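Local atomic coordinates of fiber (Murine adenovirus 2, PDB entry 5NBH), a protein that forms the trimeric fibre of the virion, whose distal domain binds N-acetylglucosamine and probably serves in attachment to host cells. Residues Ser80-Met93 with Ala104-Thr116. Sequence-based numbering, arbitrary orientation.
Sequences SPVFVYQTPFNTPM and ADAHIQMVRFGTT
Phe83 and Tyr85 pair with Arg112 and Met110 as antiparallel hydrogen-bonded pairs, strands 83-86 and 104-113 having N-to-C directions 159° apart, and pairing resumes at Met93 with Ala106 after the chain loops away between Thr87 and Pro92, through a type II turn from Pro88 to Thr91. Where the loop departs, the hydroxyl of Thr87 takes over the acceptor's role: Ile108 N donates to Thr87 OG1 at 2.9 Å, almost straight, while Thr87 N returns a bond to Ile108 O. With chi1 at 49°, OG1 sits between its own backbone N and carbonyl carbon, turned to the neighbouring strand. A water at the edge of the His107 ring, in its plane, bridges ND1 to Thr87 OG1. Pro92 covers one face of that ring, a CH-pi contact with CB 3.8 Å from the centroid. This is a beta hairpin of the fibre head, on the face of whose sheet Tyr85, Met93, Ile108 and Met110 point into the domain core; Leu137 of strand 131-140 backs both Met93 and Ile108. There Met93 CE reaches Ile108 CD1 at 4.0 Å, and Met110 SD lies near the plane of the Tyr85 ring, 4.2 Å from Tyr85 CD2. On the reverse side, Val84 CG1 lies 4.2 Å from Val111 CG2, the two side chains alongside each other. At the strand end, Arg112 NE donates to Gly114 O at 2.7 Å, and Phe113 meets Phe113 of the third subunit edge-to-face.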
ATOM      1  N   SER A  80     -12.390   5.018  -4.754  1.00 14.80           N
ATOM      2  CA  SER A  80     -11.109   4.266  -4.763  1.00 14.68           C
ATOM      3  C   SER A  80     -11.126   3.175  -3.692  1.00 13.31           C
ATOM      4  O   SER A  80     -10.444   3.318  -2.665  1.00 13.77           O
ATOM      5  CB  SER A  80      -9.948   5.244  -4.513  1.00 15.97           C
ATOM      6  OG  SER A  80      -9.997   6.348  -5.415  1.00 17.49           O
ATOM      7  N   PRO A  81     -11.957   2.126  -3.882  1.00 12.79           N
ATOM      8  CA  PRO A  81     -12.029   1.052  -2.887  1.00 11.88           C
ATOM      9  C   PRO A  81     -10.767   0.218  -2.870  1.00 12.32           C
ATOM     10  O   PRO A  81     -10.111   0.108  -3.902  1.00 12.39           O
ATOM     11  CB  PRO A  81     -13.168   0.198  -3.385  1.00 12.50           C
ATOM     12  CG  PRO A  81     -13.185   0.429  -4.880  1.00 12.58           C
ATOM     13  CD  PRO A  81     -12.858   1.868  -5.026  1.00 12.64           C
ATOM     14  N   VAL A  82     -10.451  -0.352  -1.723  1.00 11.54           N
ATOM     15  CA  VAL A  82      -9.363  -1.327  -1.603  1.00 12.49           C
ATOM     16  C   VAL A  82      -9.957  -2.703  -1.829  1.00 13.22           C
ATOM     17  O   VAL A  82     -10.987  -3.073  -1.205  1.00 12.65           O
ATOM     18  CB  VAL A  82      -8.671  -1.242  -0.243  1.00 12.74           C
ATOM     19  CG1 VAL A  82      -7.622  -2.336  -0.130  1.00 13.38           C
ATOM     20  CG2 VAL A  82      -8.064   0.137  -0.050  1.00 13.88           C
ATOM     21  N   PHE A  83      -9.324  -3.466  -2.741  1.00 12.80           N
ATOM     22  CA  PHE A  83      -9.653  -4.884  -2.946  1.00 13.91           C
ATOM     23  C   PHE A  83      -8.390  -5.703  -2.847  1.00 13.30           C
ATOM     24  O   PHE A  83      -7.339  -5.230  -3.252  1.00 12.89           O
ATOM     25  CB  PHE A  83     -10.265  -5.105  -4.315  1.00 15.37           C
ATOM     26  CG  PHE A  83     -11.703  -4.677  -4.402  1.00 17.25           C
ATOM     27  CD1 PHE A  83     -12.671  -5.400  -3.747  1.00 20.24           C
ATOM     28  CD2 PHE A  83     -12.067  -3.538  -5.086  1.00 19.26           C
ATOM     29  CE1 PHE A  83     -14.018  -5.022  -3.794  1.00 20.88           C
ATOM     30  CE2 PHE A  83     -13.424  -3.158  -5.159  1.00 20.94           C
ATOM     31  CZ  PHE A  83     -14.380  -3.902  -4.511  1.00 19.31           C
ATOM     32  N   VAL A  84      -8.481  -6.877  -2.260  1.00 12.96           N
ATOM     33  CA  VAL A  84      -7.324  -7.770  -2.162  1.00 13.26           C
ATOM     34  C   VAL A  84      -7.660  -9.137  -2.713  1.00 12.90           C
ATOM     35  O   VAL A  84      -8.613  -9.776  -2.270  1.00 12.77           O
ATOM     36  CB  VAL A  84      -6.816  -7.927  -0.702  1.00 14.11           C
ATOM     37  CG1 VAL A  84      -5.506  -8.732  -0.680  1.00 15.20           C
ATOM     38  CG2 VAL A  84      -6.621  -6.575  -0.030  1.00 15.51           C
ATOM     39  N   TYR A  85      -6.831  -9.632  -3.653  1.00 12.30           N
ATOM     40  CA  TYR A  85      -6.908 -10.999  -4.099  1.00 12.06           C
ATOM     41  C   TYR A  85      -5.699 -11.717  -3.504  1.00 12.06           C
ATOM     42  O   TYR A  85      -4.561 -11.289  -3.687  1.00 12.17           O
ATOM     43  CB  TYR A  85      -6.894 -11.041  -5.618  1.00 11.75           C
ATOM     44  CG  TYR A  85      -7.292 -12.360  -6.256  1.00 12.13           C
ATOM     45  CD1 TYR A  85      -8.440 -13.060  -5.842  1.00 12.02           C
ATOM     46  CD2 TYR A  85      -6.530 -12.920  -7.309  1.00 12.15           C
ATOM     47  CE1 TYR A  85      -8.811 -14.257  -6.418  1.00 12.83           C
ATOM     48  CE2 TYR A  85      -6.933 -14.090  -7.919  1.00 12.03           C
ATOM     49  CZ  TYR A  85      -8.056 -14.772  -7.465  1.00 12.65           C
ATOM     50  OH  TYR A  85      -8.476 -15.951  -8.023  1.00 13.99           O
ATOM     51  N   GLN A  86      -5.939 -12.782  -2.755  1.00 12.52           N
ATOM     52  CA  GLN A  86      -4.870 -13.389  -1.981  1.00 13.25           C
ATOM     53  C   GLN A  86      -5.067 -14.864  -1.794  1.00 13.78           C
ATOM     54  O   GLN A  86      -6.187 -15.351  -1.844  1.00 13.10           O
ATOM     55  CB  GLN A  86      -4.800 -12.738  -0.608  1.00 14.97           C
ATOM     56  CG  GLN A  86      -6.074 -12.910   0.202  1.00 16.50           C
ATOM     57  CD  GLN A  86      -5.950 -12.371   1.598  1.00 20.10           C
ATOM     58  OE1 GLN A  86      -6.135 -11.183   1.823  1.00 22.14           O
ATOM     59  NE2 GLN A  86      -5.690 -13.258   2.547  1.00 24.54           N
ATOM     60  N   THR A  87      -3.985 -15.549  -1.476  1.00 13.98           N
ATOM     61  CA  THR A  87      -4.053 -16.919  -0.975  1.00 14.32           C
ATOM     62  C   THR A  87      -4.768 -16.916   0.392  1.00 15.45           C
ATOM     63  O   THR A  87      -4.585 -15.985   1.200  1.00 14.51           O
ATOM     64  CB  THR A  87      -2.644 -17.540  -0.839  1.00 14.35           C
ATOM     65  OG1 THR A  87      -1.784 -16.638  -0.129  1.00 14.18           O
ATOM     66  CG2 THR A  87      -2.074 -17.839  -2.216  1.00 14.76           C
ATOM     67  N   PRO A  88      -5.586 -17.953   0.658  1.00 16.68           N
ATOM     68  CA  PRO A  88      -6.279 -17.989   1.940  1.00 18.62           C
ATOM     69  C   PRO A  88      -5.358 -18.068   3.110  1.00 19.91           C
ATOM     70  O   PRO A  88      -4.229 -18.572   3.011  1.00 21.01           O
ATOM     71  CB  PRO A  88      -7.155 -19.270   1.847  1.00 18.82           C
ATOM     72  CG  PRO A  88      -7.208 -19.625   0.405  1.00 18.89           C
ATOM     73  CD  PRO A  88      -5.905 -19.138  -0.163  1.00 18.46           C
ATOM     74  N   PHE A  89      -5.844 -17.540   4.224  1.00 24.41           N
ATOM     75  CA  PHE A  89      -5.202 -17.647   5.521  1.00 29.31           C
ATOM     76  C   PHE A  89      -4.677 -19.076   5.711  1.00 30.52           C
ATOM     77  O   PHE A  89      -5.450 -20.044   5.590  1.00 29.63           O
ATOM     78  CB  PHE A  89      -6.244 -17.341   6.625  1.00 32.90           C
ATOM     79  CG  PHE A  89      -6.799 -15.905   6.638  1.00 36.97           C
ATOM     80  CD1 PHE A  89      -6.095 -14.829   6.110  1.00 39.84           C
ATOM     81  CD2 PHE A  89      -8.044 -15.637   7.230  1.00 37.34           C
ATOM     82  CE1 PHE A  89      -6.606 -13.524   6.155  1.00 40.88           C
ATOM     83  CE2 PHE A  89      -8.561 -14.340   7.279  1.00 37.86           C
ATOM     84  CZ  PHE A  89      -7.840 -13.281   6.742  1.00 39.37           C
ATOM     85  N   ASN A  90      -3.373 -19.216   5.934  1.00 32.38           N
ATOM     86  CA  ASN A  90      -2.786 -20.530   6.216  1.00 36.46           C
ATOM     87  C   ASN A  90      -2.933 -21.550   5.051  1.00 33.12           C
ATOM     88  O   ASN A  90      -2.855 -22.767   5.260  1.00 31.94           O
ATOM     89  CB  ASN A  90      -3.444 -21.081   7.509  1.00 42.39           C
ATOM     90  CG  ASN A  90      -2.472 -21.789   8.418  1.00 44.24           C
ATOM     91  OD1 ASN A  90      -1.564 -22.507   7.974  1.00 47.54           O
ATOM     92  ND2 ASN A  90      -2.665 -21.601   9.719  1.00 50.49           N
ATOM     93  N   THR A  91      -3.132 -21.058   3.823  1.00 28.80           N
ATOM     94  CA  THR A  91      -3.317 -21.922   2.650  1.00 27.06           C
ATOM     95  C   THR A  91      -2.404 -21.459   1.513  1.00 21.93           C
ATOM     96  O   THR A  91      -2.863 -21.011   0.451  1.00 19.90           O
ATOM     97  CB  THR A  91      -4.789 -21.945   2.231  1.00 28.98           C
ATOM     98  OG1 THR A  91      -5.595 -22.169   3.397  1.00 31.54           O
ATOM     99  CG2 THR A  91      -5.061 -23.031   1.191  1.00 29.13           C
ATOM    100  N   PRO A  92      -1.084 -21.577   1.736  1.00 22.36           N
ATOM    101  CA  PRO A  92      -0.151 -21.171   0.695  1.00 20.93           C
ATOM    102  C   PRO A  92      -0.284 -22.035  -0.558  1.00 19.13           C
ATOM    103  O   PRO A  92      -0.740 -23.168  -0.480  1.00 19.45           O
ATOM    104  CB  PRO A  92       1.215 -21.353   1.354  1.00 21.95           C
ATOM    105  CG  PRO A  92       1.010 -22.419   2.354  1.00 22.46           C
ATOM    106  CD  PRO A  92      -0.391 -22.239   2.857  1.00 21.75           C
ATOM    107  N   MET A  93       0.115 -21.463  -1.695  1.00 17.98           N
ATOM    108  CA  MET A  93      -0.000 -22.100  -3.003  1.00 16.67           C
ATOM    109  C   MET A  93       1.264 -22.903  -3.298  1.00 16.39           C
ATOM    110  O   MET A  93       2.374 -22.415  -3.117  1.00 14.43           O
ATOM    111  CB  MET A  93      -0.183 -21.020  -4.057  1.00 17.76           C
ATOM    112  CG  MET A  93      -0.535 -21.560  -5.398  1.00 17.73           C
ATOM    113  SD  MET A  93      -0.741 -20.254  -6.542  1.00 16.88           S
ATOM    114  CE  MET A  93      -2.106 -19.319  -5.806  1.00 16.09           C
ATOM    115  N   ALA A 104       7.965 -24.929  -4.095  1.00 12.77           N
ATOM    116  CA  ALA A 104       7.868 -23.910  -3.053  1.00 13.06           C
ATOM    117  C   ALA A 104       6.401 -23.723  -2.657  1.00 14.38           C
ATOM    118  O   ALA A 104       5.499 -24.044  -3.418  1.00 14.46           O
ATOM    119  CB  ALA A 104       8.447 -22.610  -3.534  1.00 12.71           C
ATOM    120  N   ASP A 105       6.199 -23.194  -1.457  1.00 15.48           N
ATOM    121  CA  ASP A 105       4.879 -22.747  -0.988  1.00 16.57           C
ATOM    122  C   ASP A 105       4.905 -21.232  -0.997  1.00 15.38           C
ATOM    123  O   ASP A 105       5.893 -20.632  -0.564  1.00 16.07           O
ATOM    124  CB  ASP A 105       4.643 -23.195   0.437  1.00 19.10           C
ATOM    125  CG  ASP A 105       4.156 -24.636   0.528  1.00 24.47           C
ATOM    126  OD1 ASP A 105       3.888 -25.256  -0.514  1.00 25.89           O
ATOM    127  OD2 ASP A 105       4.026 -25.126   1.664  1.00 29.86           O
ATOM    128  N   ALA A 106       3.845 -20.610  -1.486  1.00 13.77           N
ATOM    129  CA  ALA A 106       3.830 -19.171  -1.597  1.00 13.12           C
ATOM    130  C   ALA A 106       2.540 -18.583  -1.007  1.00 12.86           C
ATOM    131  O   ALA A 106       1.458 -19.083  -1.270  1.00 13.22           O
ATOM    132  CB  ALA A 106       4.002 -18.773  -3.055  1.00 13.31           C
ATOM    133  N   HIS A 107       2.701 -17.544  -0.196  1.00 13.03           N
ATOM    134  CA  HIS A 107       1.585 -16.689   0.227  1.00 13.90           C
ATOM    135  C   HIS A 107       1.620 -15.480  -0.674  1.00 11.79           C
ATOM    136  O   HIS A 107       2.677 -14.890  -0.871  1.00 11.16           O
ATOM    137  CB  HIS A 107       1.731 -16.253   1.670  1.00 15.45           C
ATOM    138  CG  HIS A 107       1.719 -17.384   2.663  1.00 19.19           C
ATOM    139  ND1 HIS A 107       0.562 -17.883   3.216  1.00 20.73           N
ATOM    140  CD2 HIS A 107       2.736 -18.065   3.239  1.00 21.86           C
ATOM    141  CE1 HIS A 107       0.861 -18.849   4.062  1.00 22.07           C
ATOM    142  NE2 HIS A 107       2.174 -18.988   4.089  1.00 23.24           N
ATOM    143  N   ILE A 108       0.485 -15.135  -1.255  1.00 11.24           N
ATOM    144  CA  ILE A 108       0.406 -14.060  -2.238  1.00 11.27           C
ATOM    145  C   ILE A 108      -0.711 -13.088  -1.900  1.00 11.49           C
ATOM    146  O   ILE A 108      -1.842 -13.530  -1.607  1.00 10.95           O
ATOM    147  CB  ILE A 108       0.107 -14.639  -3.626  1.00 11.24           C
ATOM    148  CG1 ILE A 108       1.213 -15.626  -4.038  1.00 12.10           C
ATOM    149  CG2 ILE A 108       0.052 -13.557  -4.676  1.00 11.68           C
ATOM    150  CD1 ILE A 108       0.761 -16.575  -5.116  1.00 12.75           C
ATOM    151  N   GLN A 109      -0.415 -11.789  -1.960  1.00 11.89           N
ATOM    152  CA  GLN A 109      -1.462 -10.761  -1.880  1.00 11.77           C
ATOM    153  C   GLN A 109      -1.369  -9.800  -3.058  1.00 11.87           C
ATOM    154  O   GLN A 109      -0.278  -9.356  -3.439  1.00 13.06           O
ATOM    155  CB  GLN A 109      -1.376  -9.982  -0.588  1.00 13.23           C
ATOM    156  CG  GLN A 109      -1.410 -10.831   0.656  1.00 14.47           C
ATOM    157  CD  GLN A 109      -0.055 -11.332   1.050  1.00 15.76           C
ATOM    158  OE1 GLN A 109       0.934 -10.595   0.997  1.00 18.21           O
ATOM    159  NE2 GLN A 109       0.002 -12.580   1.451  1.00 14.90           N
ATOM    160  N   MET A 110      -2.506  -9.475  -3.657  1.00 11.66           N
ATOM    161  CA  MET A 110      -2.569  -8.550  -4.751  1.00 11.38           C
ATOM    162  C   MET A 110      -3.550  -7.459  -4.325  1.00 12.05           C
ATOM    163  O   MET A 110      -4.730  -7.717  -4.270  1.00 11.33           O
ATOM    164  CB  MET A 110      -3.013  -9.277  -6.000  1.00 12.40           C
ATOM    165  CG  MET A 110      -2.175 -10.521  -6.233  1.00 13.13           C
ATOM    166  SD  MET A 110      -2.608 -11.428  -7.712  1.00 14.33           S
ATOM    167  CE  MET A 110      -2.103 -10.298  -8.959  1.00 14.59           C
ATOM    168  N   VAL A 111      -3.018  -6.293  -4.007  1.00 12.06           N
ATOM    169  CA  VAL A 111      -3.786  -5.184  -3.400  1.00 12.43           C
ATOM    170  C   VAL A 111      -4.060  -4.106  -4.403  1.00 12.35           C
ATOM    171  O   VAL A 111      -3.133  -3.458  -4.916  1.00 11.98           O
ATOM    172  CB  VAL A 111      -3.081  -4.585  -2.154  1.00 13.40           C
ATOM    173  CG1 VAL A 111      -4.000  -3.561  -1.474  1.00 14.54           C
ATOM    174  CG2 VAL A 111      -2.686  -5.669  -1.167  1.00 14.49           C
ATOM    175  N   ARG A 112      -5.346  -3.849  -4.646  1.00 12.79           N
ATOM    176  CA  ARG A 112      -5.774  -2.894  -5.635  1.00 13.53           C
ATOM    177  C   ARG A 112      -6.258  -1.624  -4.931  1.00 16.44           C
ATOM    178  O   ARG A 112      -7.098  -1.695  -4.033  1.00 17.07           O
ATOM    179  CB  ARG A 112      -6.894  -3.551  -6.477  1.00 14.72           C
ATOM    180  CG  ARG A 112      -7.657  -2.660  -7.424  1.00 14.47           C
ATOM    181  CD  ARG A 112      -6.858  -2.220  -8.616  1.00 14.40           C
ATOM    182  NE  ARG A 112      -7.637  -1.218  -9.333  1.00 14.15           N
ATOM    183  CZ  ARG A 112      -8.303  -1.374 -10.476  1.00 14.05           C
ATOM    184  NH1 ARG A 112      -8.257  -2.503 -11.182  1.00 12.92           N
ATOM    185  NH2 ARG A 112      -9.000  -0.347 -10.938  1.00 14.59           N
ATOM    186  N   PHE A 113      -5.720  -0.488  -5.333  1.00 17.24           N
ATOM    187  CA  PHE A 113      -6.245   0.826  -4.908  1.00 20.46           C
ATOM    188  C   PHE A 113      -6.010   1.817  -6.020  1.00 18.61           C
ATOM    189  O   PHE A 113      -4.953   1.813  -6.672  1.00 20.18           O
ATOM    190  CB  PHE A 113      -5.576   1.311  -3.627  1.00 21.50           C
ATOM    191  CG  PHE A 113      -4.126   0.956  -3.530  1.00 23.91           C
ATOM    192  CD1 PHE A 113      -3.182   1.630  -4.252  1.00 24.16           C
ATOM    193  CD2 PHE A 113      -3.709  -0.045  -2.677  1.00 28.12           C
ATOM    194  CE1 PHE A 113      -1.843   1.291  -4.164  1.00 25.81           C
ATOM    195  CE2 PHE A 113      -2.373  -0.398  -2.586  1.00 27.10           C
ATOM    196  CZ  PHE A 113      -1.442   0.274  -3.338  1.00 26.49           C
ATOM    197  N   GLY A 114      -6.985   2.666  -6.262  1.00 17.59           N
ATOM    198  CA  GLY A 114      -7.024   3.400  -7.497  1.00 16.23           C
ATOM    199  C   GLY A 114      -7.008   2.345  -8.597  1.00 16.79           C
ATOM    200  O   GLY A 114      -7.720   1.319  -8.505  1.00 18.74           O
ATOM    201  N   THR A 115      -6.156   2.546  -9.574  1.00 15.97           N
ATOM    202  CA  THR A 115      -5.915   1.549 -10.637  1.00 16.37           C
ATOM    203  C   THR A 115      -4.594   0.823 -10.434  1.00 16.61           C
ATOM    204  O   THR A 115      -4.167   0.071 -11.296  1.00 18.44           O
ATOM    205  CB  THR A 115      -5.903   2.231 -12.016  1.00 16.78           C
ATOM    206  OG1 THR A 115      -4.936   3.269 -12.023  1.00 19.90           O
ATOM    207  CG2 THR A 115      -7.256   2.824 -12.330  1.00 17.30           C
ATOM    208  N   THR A 116      -3.967   1.023  -9.288  1.00 15.46           N
ATOM    209  CA  THR A 116      -2.683   0.417  -8.963  1.00 15.77           C
ATOM    210  C   THR A 116      -2.824  -0.920  -8.289  1.00 13.74           C
ATOM    211  O   THR A 116      -3.731  -1.123  -7.463  1.00 13.19           O
ATOM    212  CB  THR A 116      -1.913   1.381  -8.034  1.00 17.97           C
ATOM    213  OG1 THR A 116      -1.761   2.618  -8.724  1.00 21.09           O
ATOM    214  CG2 THR A 116      -0.595   0.881  -7.719  1.00 19.03           C
TER
HETATM  215  O   HOH W   1      -9.672   1.517  -6.156  1.00 15.77           O
HETATM  216  O   HOH W   2      -1.902 -17.065   2.425  1.00 22.33           O
HETATM  217  O   HOH W   3      -2.533 -14.133   1.968  1.00 28.73           O
HETATM  218  O   HOH W   4       0.992 -25.577  -0.463  1.00 29.90           O